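Local coordinates for protein glucoamylase (Thermoanaerobacterium thermosaccharolyticum, PDB 1LF6) that hydrolyses terminal alpha-1,4-linked glucose units from the non-reducing ends of glucan chains, probably releasing beta-D-glucose, as a family 15 glycoside hydrolase, at residues K586-P600 / I634-D647. Sequence-based numbering, arbitrary orientation.
Sequences KTELYHGAGKGRLWP and ISEQVWEDTGLPTD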
loop_
_atom_site.group_PDB
_atom_site.type_symbol
_atom_site.label_atom_id
_atom_site.label_comp_id
_atom_site.label_asym_id
_atom_site.label_seq_id
_atom_site.Cartn_x
_atom_site.Cartn_y
_atom_site.Cartn_z
ATOM N N LYS A 586 19.222 12.505 1.504
ATOM C CA LYS A 586 18.666 12.074 2.779
ATOM C C LYS A 586 17.703 13.116 3.351
ATOM O O LYS A 586 16.819 12.784 4.142
ATOM C CB LYS A 586 19.803 11.819 3.772
ATOM C CG LYS A 586 19.430 10.936 4.947
ATOM C CD LYS A 586 19.384 9.469 4.552
ATOM C CE LYS A 586 19.160 8.588 5.771
ATOM N NZ LYS A 586 19.486 7.161 5.506
ATOM N N THR A 587 17.862 14.372 2.941
ATOM C CA THR A 587 17.012 15.445 3.452
ATOM C C THR A 587 15.979 15.983 2.462
ATOM O O THR A 587 15.295 16.966 2.752
ATOM C CB THR A 587 17.865 16.637 3.950
ATOM O OG1 THR A 587 18.533 17.250 2.839
ATOM C CG2 THR A 587 18.906 16.161 4.955
ATOM N N GLU A 588 15.854 15.343 1.304
ATOM C CA GLU A 588 14.893 15.796 0.302
ATOM C C GLU A 588 13.917 14.709 -0.122
ATOM O O GLU A 588 14.288 13.543 -0.260
ATOM C CB GLU A 588 15.627 16.323 -0.927
ATOM C CG GLU A 588 16.546 17.490 -0.642
ATOM C CD GLU A 588 17.350 17.886 -1.857
ATOM O OE1 GLU A 588 16.736 18.300 -2.864
ATOM O OE2 GLU A 588 18.593 17.775 -1.810
ATOM N N LEU A 589 12.668 15.109 -0.339
ATOM C CA LEU A 589 11.614 14.189 -0.749
ATOM C C LEU A 589 11.555 14.076 -2.270
ATOM O O LEU A 589 11.989 14.979 -2.987
ATOM C CB LEU A 589 10.267 14.683 -0.217
ATOM C CG LEU A 589 10.179 14.850 1.303
ATOM C CD1 LEU A 589 8.999 15.743 1.657
ATOM C CD2 LEU A 589 10.063 13.483 1.964
ATOM N N TYR A 590 11.016 12.963 -2.758
ATOM C CA TYR A 590 10.894 12.736 -4.195
ATOM C C TYR A 590 9.772 13.584 -4.794
ATOM O O TYR A 590 8.624 13.522 -4.342
ATOM C CB TYR A 590 10.611 11.257 -4.483
ATOM C CG TYR A 590 10.246 10.986 -5.926
ATOM C CD1 TYR A 590 11.222 10.933 -6.914
ATOM C CD2 TYR A 590 8.912 10.837 -6.310
ATOM C CE1 TYR A 590 10.881 10.744 -8.251
ATOM C CE2 TYR A 590 8.560 10.650 -7.645
ATOM C CZ TYR A 590 9.550 10.607 -8.611
ATOM O OH TYR A 590 9.209 10.453 -9.938
ATOM N N HIS A 591 10.107 14.371 -5.814
ATOM C CA HIS A 591 9.128 15.220 -6.479
ATOM C C HIS A 591 9.171 15.056 -7.997
ATOM O O HIS A 591 8.660 15.900 -8.734
ATOM C CB HIS A 591 9.351 16.693 -6.113
ATOM C CG HIS A 591 8.966 17.034 -4.705
ATOM N ND1 HIS A 591 9.730 16.683 -3.612
ATOM C CD2 HIS A 591 7.883 17.682 -4.212
ATOM C CE1 HIS A 591 9.136 17.100 -2.507
ATOM N NE2 HIS A 591 8.014 17.709 -2.844
ATOM N N GLY A 592 9.785 13.970 -8.462
ATOM C CA GLY A 592 9.861 13.729 -9.894
ATOM C C GLY A 592 11.233 13.335 -10.409
ATOM O O GLY A 592 11.341 12.616 -11.402
ATOM N N ALA A 593 12.282 13.808 -9.739
ATOM C CA ALA A 593 13.657 13.506 -10.136
ATOM C C ALA A 593 14.570 13.399 -8.915
ATOM O O ALA A 593 14.844 14.397 -8.243
ATOM C CB ALA A 593 14.175 14.578 -11.084
ATOM N N GLY A 594 15.036 12.184 -8.635
ATOM C CA GLY A 594 15.909 11.960 -7.497
ATOM C C GLY A 594 16.802 10.748 -7.686
ATOM O O GLY A 594 17.490 10.632 -8.694
ATOM N N LYS A 595 16.781 9.830 -6.725
ATOM C CA LYS A 595 17.621 8.642 -6.813
ATOM C C LYS A 595 16.893 7.408 -6.275
ATOM O O LYS A 595 16.513 7.361 -5.106
ATOM C CB LYS A 595 18.904 8.888 -6.022
ATOM C CG LYS A 595 20.045 7.930 -6.272
ATOM C CD LYS A 595 21.227 8.385 -5.422
ATOM C CE LYS A 595 22.516 7.673 -5.753
ATOM N NZ LYS A 595 23.636 8.230 -4.921
ATOM N N GLY A 596 16.694 6.421 -7.144
ATOM C CA GLY A 596 16.017 5.195 -6.752
ATOM C C GLY A 596 16.790 4.472 -5.664
ATOM O O GLY A 596 18.014 4.399 -5.713
ATOM N N ARG A 597 16.086 3.930 -4.679
ATOM C CA ARG A 597 16.769 3.243 -3.595
ATOM C C ARG A 597 16.578 1.729 -3.653
ATOM O O ARG A 597 16.166 1.190 -4.681
ATOM C CB ARG A 597 16.305 3.829 -2.257
ATOM C CG ARG A 597 16.458 5.357 -2.190
ATOM C CD ARG A 597 17.932 5.820 -2.201
ATOM N NE ARG A 597 18.068 7.274 -2.316
ATOM C CZ ARG A 597 19.199 7.949 -2.108
ATOM N NH1 ARG A 597 20.307 7.312 -1.766
ATOM N NH2 ARG A 597 19.225 9.268 -2.253
ATOM N N LEU A 598 16.895 1.050 -2.558
ATOM C CA LEU A 598 16.795 -0.407 -2.477
ATOM C C LEU A 598 15.375 -0.908 -2.243
ATOM O O LEU A 598 14.638 -0.350 -1.440
ATOM C CB LEU A 598 17.711 -0.921 -1.365
ATOM C CG LEU A 598 19.199 -1.163 -1.666
ATOM C CD1 LEU A 598 19.686 -0.307 -2.813
ATOM C CD2 LEU A 598 20.002 -0.895 -0.398
ATOM N N TRP A 599 15.009 -1.978 -2.941
ATOM C CA TRP A 599 13.674 -2.544 -2.817
ATOM C C TRP A 599 13.652 -3.882 -2.095
ATOM O O TRP A 599 14.132 -4.889 -2.619
ATOM C CB TRP A 599 13.042 -2.723 -4.202
ATOM C CG TRP A 599 12.660 -1.435 -4.884
ATOM C CD1 TRP A 599 13.444 -0.329 -5.058
ATOM C CD2 TRP A 599 11.410 -1.143 -5.516
ATOM N NE1 TRP A 599 12.761 0.631 -5.761
ATOM C CE2 TRP A 599 11.509 0.159 -6.055
ATOM C CE3 TRP A 599 10.215 -1.856 -5.679
ATOM C CZ2 TRP A 599 10.454 0.768 -6.748
ATOM C CZ3 TRP A 599 9.165 -1.252 -6.370
ATOM C CH2 TRP A 599 9.295 0.051 -6.896
ATOM N N PRO A 600 13.103 -3.917 -0.873
ATOM C CA PRO A 600 13.080 -5.220 -0.203
ATOM C C PRO A 600 12.352 -6.241 -1.086
ATOM O O PRO A 600 12.575 -7.446 -0.978
ATOM C CB PRO A 600 12.360 -4.932 1.124
ATOM C CG PRO A 600 11.796 -3.534 0.972
ATOM C CD PRO A 600 12.749 -2.834 0.056
ATOM N N ILE A 634 6.334 -3.383 5.534
ATOM C CA ILE A 634 7.450 -3.327 4.600
ATOM C C ILE A 634 7.193 -2.226 3.578
ATOM O O ILE A 634 6.135 -2.174 2.943
ATOM C CB ILE A 634 7.630 -4.672 3.847
ATOM C CG1 ILE A 634 7.797 -5.821 4.853
ATOM C CG2 ILE A 634 8.845 -4.597 2.924
ATOM C CD1 ILE A 634 7.858 -7.206 4.207
ATOM N N SER A 635 8.172 -1.345 3.422
ATOM C CA SER A 635 8.051 -0.252 2.473
ATOM C C SER A 635 8.522 -0.693 1.097
ATOM O O SER A 635 9.120 -1.753 0.936
ATOM C CB SER A 635 8.887 0.950 2.932
ATOM O OG SER A 635 10.274 0.665 2.840
ATOM N N GLU A 636 8.236 0.137 0.105
ATOM C CA GLU A 636 8.647 -0.120 -1.260
ATOM C C GLU A 636 10.170 -0.002 -1.356
ATOM O O GLU A 636 10.823 -0.786 -2.049
ATOM C CB GLU A 636 7.986 0.907 -2.178
ATOM C CG GLU A 636 8.470 0.894 -3.615
ATOM C CD GLU A 636 7.858 2.019 -4.419
ATOM O OE1 GLU A 636 6.735 1.839 -4.931
ATOM O OE2 GLU A 636 8.498 3.090 -4.516
ATOM N N GLN A 637 10.730 0.971 -0.639
ATOM C CA GLN A 637 12.170 1.216 -0.670
ATOM C C GLN A 637 12.799 1.491 0.694
ATOM O O GLN A 637 12.139 2.007 1.594
ATOM C CB GLN A 637 12.462 2.420 -1.573
ATOM C CG GLN A 637 11.950 2.291 -2.994
ATOM C CD GLN A 637 12.232 3.528 -3.820
ATOM O OE1 GLN A 637 13.351 4.043 -3.827
ATOM N NE2 GLN A 637 11.219 4.010 -4.526
ATOM N N VAL A 638 14.087 1.156 0.821
ATOM C CA VAL A 638 14.860 1.391 2.040
ATOM C C VAL A 638 16.208 2.020 1.670
ATOM O O VAL A 638 16.700 1.844 0.551
ATOM C CB VAL A 638 15.140 0.075 2.829
ATOM C CG1 VAL A 638 13.825 -0.560 3.274
ATOM C CG2 VAL A 638 15.953 -0.885 1.975
ATOM N N TRP A 639 16.803 2.752 2.613
ATOM C CA TRP A 639 18.093 3.413 2.395
ATOM C C TRP A 639 19.252 2.424 2.354
ATOM O O TRP A 639 19.222 1.389 3.026
ATOM C CB TRP A 639 18.361 4.437 3.502
ATOM C CG TRP A 639 17.404 5.580 3.527
ATOM C CD1 TRP A 639 16.314 5.724 4.336
ATOM C CD2 TRP A 639 17.475 6.767 2.734
ATOM N NE1 TRP A 639 15.705 6.933 4.100
ATOM C CE2 TRP A 639 16.399 7.594 3.120
ATOM C CE3 TRP A 639 18.346 7.214 1.732
ATOM C CZ2 TRP A 639 16.170 8.844 2.541
ATOM C CZ3 TRP A 639 18.113 8.462 1.155
ATOM C CH2 TRP A 639 17.032 9.259 1.564
ATOM N N GLU A 640 20.285 2.752 1.581
ATOM C CA GLU A 640 21.453 1.881 1.461
ATOM C C GLU A 640 22.313 1.836 2.720
ATOM O O GLU A 640 22.856 0.788 3.061
ATOM C CB GLU A 640 22.372 2.322 0.316
ATOM C CG GLU A 640 21.750 2.433 -1.052
ATOM C CD GLU A 640 21.205 3.813 -1.328
ATOM O OE1 GLU A 640 21.222 4.219 -2.510
ATOM O OE2 GLU A 640 20.756 4.487 -0.375
ATOM N N ASP A 641 22.438 2.967 3.406
ATOM C CA ASP A 641 23.288 3.027 4.592
ATOM C C ASP A 641 22.721 2.402 5.864
ATOM O O ASP A 641 23.455 1.790 6.634
ATOM C CB ASP A 641 23.701 4.488 4.864
ATOM C CG ASP A 641 22.526 5.377 5.217
ATOM O OD1 ASP A 641 21.385 5.038 4.847
ATOM O OD2 ASP A 641 22.749 6.425 5.854
ATOM N N THR A 642 21.421 2.539 6.088
ATOM C CA THR A 642 20.816 1.997 7.304
ATOM C C THR A 642 19.818 0.870 7.074
ATOM O O THR A 642 19.455 0.160 8.005
ATOM C CB THR A 642 20.072 3.085 8.075
ATOM O OG1 THR A 642 18.958 3.522 7.286
ATOM C CG2 THR A 642 20.995 4.267 8.368
ATOM N N GLY A 643 19.356 0.722 5.839
ATOM C CA GLY A 643 18.385 -0.314 5.553
ATOM C C GLY A 643 17.028 0.083 6.099
ATOM O O GLY A 643 16.102 -0.725 6.107
ATOM N N LEU A 644 16.911 1.327 6.563
ATOM C CA LEU A 644 15.655 1.839 7.108
ATOM C C LEU A 644 14.778 2.345 5.961
ATOM O O LEU A 644 15.288 2.697 4.892
ATOM C CB LEU A 644 15.926 2.970 8.116
ATOM C CG LEU A 644 16.593 2.536 9.433
ATOM C CD1 LEU A 644 16.955 3.760 10.262
ATOM C CD2 LEU A 644 15.649 1.610 10.211
ATOM N N PRO A 645 13.448 2.391 6.167
ATOM C CA PRO A 645 12.506 2.850 5.136
ATOM C C PRO A 645 12.725 4.289 4.678
ATOM O O PRO A 645 13.114 5.151 5.471
ATOM C CB PRO A 645 11.134 2.694 5.807
ATOM C CG PRO A 645 11.371 1.699 6.921
ATOM C CD PRO A 645 12.738 2.081 7.421
ATOM N N THR A 646 12.488 4.544 3.395
ATOM C CA THR A 646 12.593 5.904 2.874
ATOM C C THR A 646 11.156 6.396 3.007
ATOM O O THR A 646 10.367 5.767 3.712
ATOM C CB THR A 646 13.018 5.928 1.388
ATOM O OG1 THR A 646 11.999 5.324 0.580
ATOM C CG2 THR A 646 14.332 5.175 1.202
ATOM N N ASP A 647 10.798 7.498 2.359
ATOM C CA ASP A 647 9.421 7.953 2.469
ATOM C C ASP A 647 8.578 7.392 1.325
ATOM O O ASP A 647 7.536 7.943 0.968
ATOM C CB ASP A 647 9.330 9.478 2.471
ATOM C CG ASP A 647 8.094 9.970 3.210
ATOM O OD1 ASP A 647 8.115 9.951 4.464
ATOM O OD2 ASP A 647 7.094 10.343 2.549
HETATM O O HOH W 1 17.852 5.969 7.338
#
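K586 lies over one face of the W639 indole. K586 CD sits 3.5 Å from the centre of the W639 six-membered ring in a CH-pi contact, and NZ hangs over the five-membered ring as a cation-pi partner. The chain bends at chi2 (77°), then runs extended across the indole. K586 NZ makes a salt bridge to D641 OD1 at 2.9 Å. A water links NZ to T642 OG1.

T646 CG2 lies over the other indole face. W639 CZ3 sits over one face of the R597 guanidinium, K595 CD over the opposite face. R597 NH1 meets the syn lone pair of E640 OE2 at 3.2 Å, the two planes nearly perpendicular. E583 O holds NH2, and Y574 OH holds E640 OE1.

L598 and V638 form a single antiparallel hydrogen-bonded pair, bonded both ways. Q637 OE1 accepts from R597 N at 2.9 Å. E636 CG and Q637 CG rest on one face of W599. A Q637 NE2 to E636 OE2 hydrogen bond links them over that ring; Y337 OH holds E636 OE1, and Y581 O also takes Q637 NE2.

The contact joins two loops of the (alpha/alpha) barrel. D647 lies beside W325, a probable substrate-binding residue. W639 is gripped on both faces, and carboxylates probably favour both cations' charged forms.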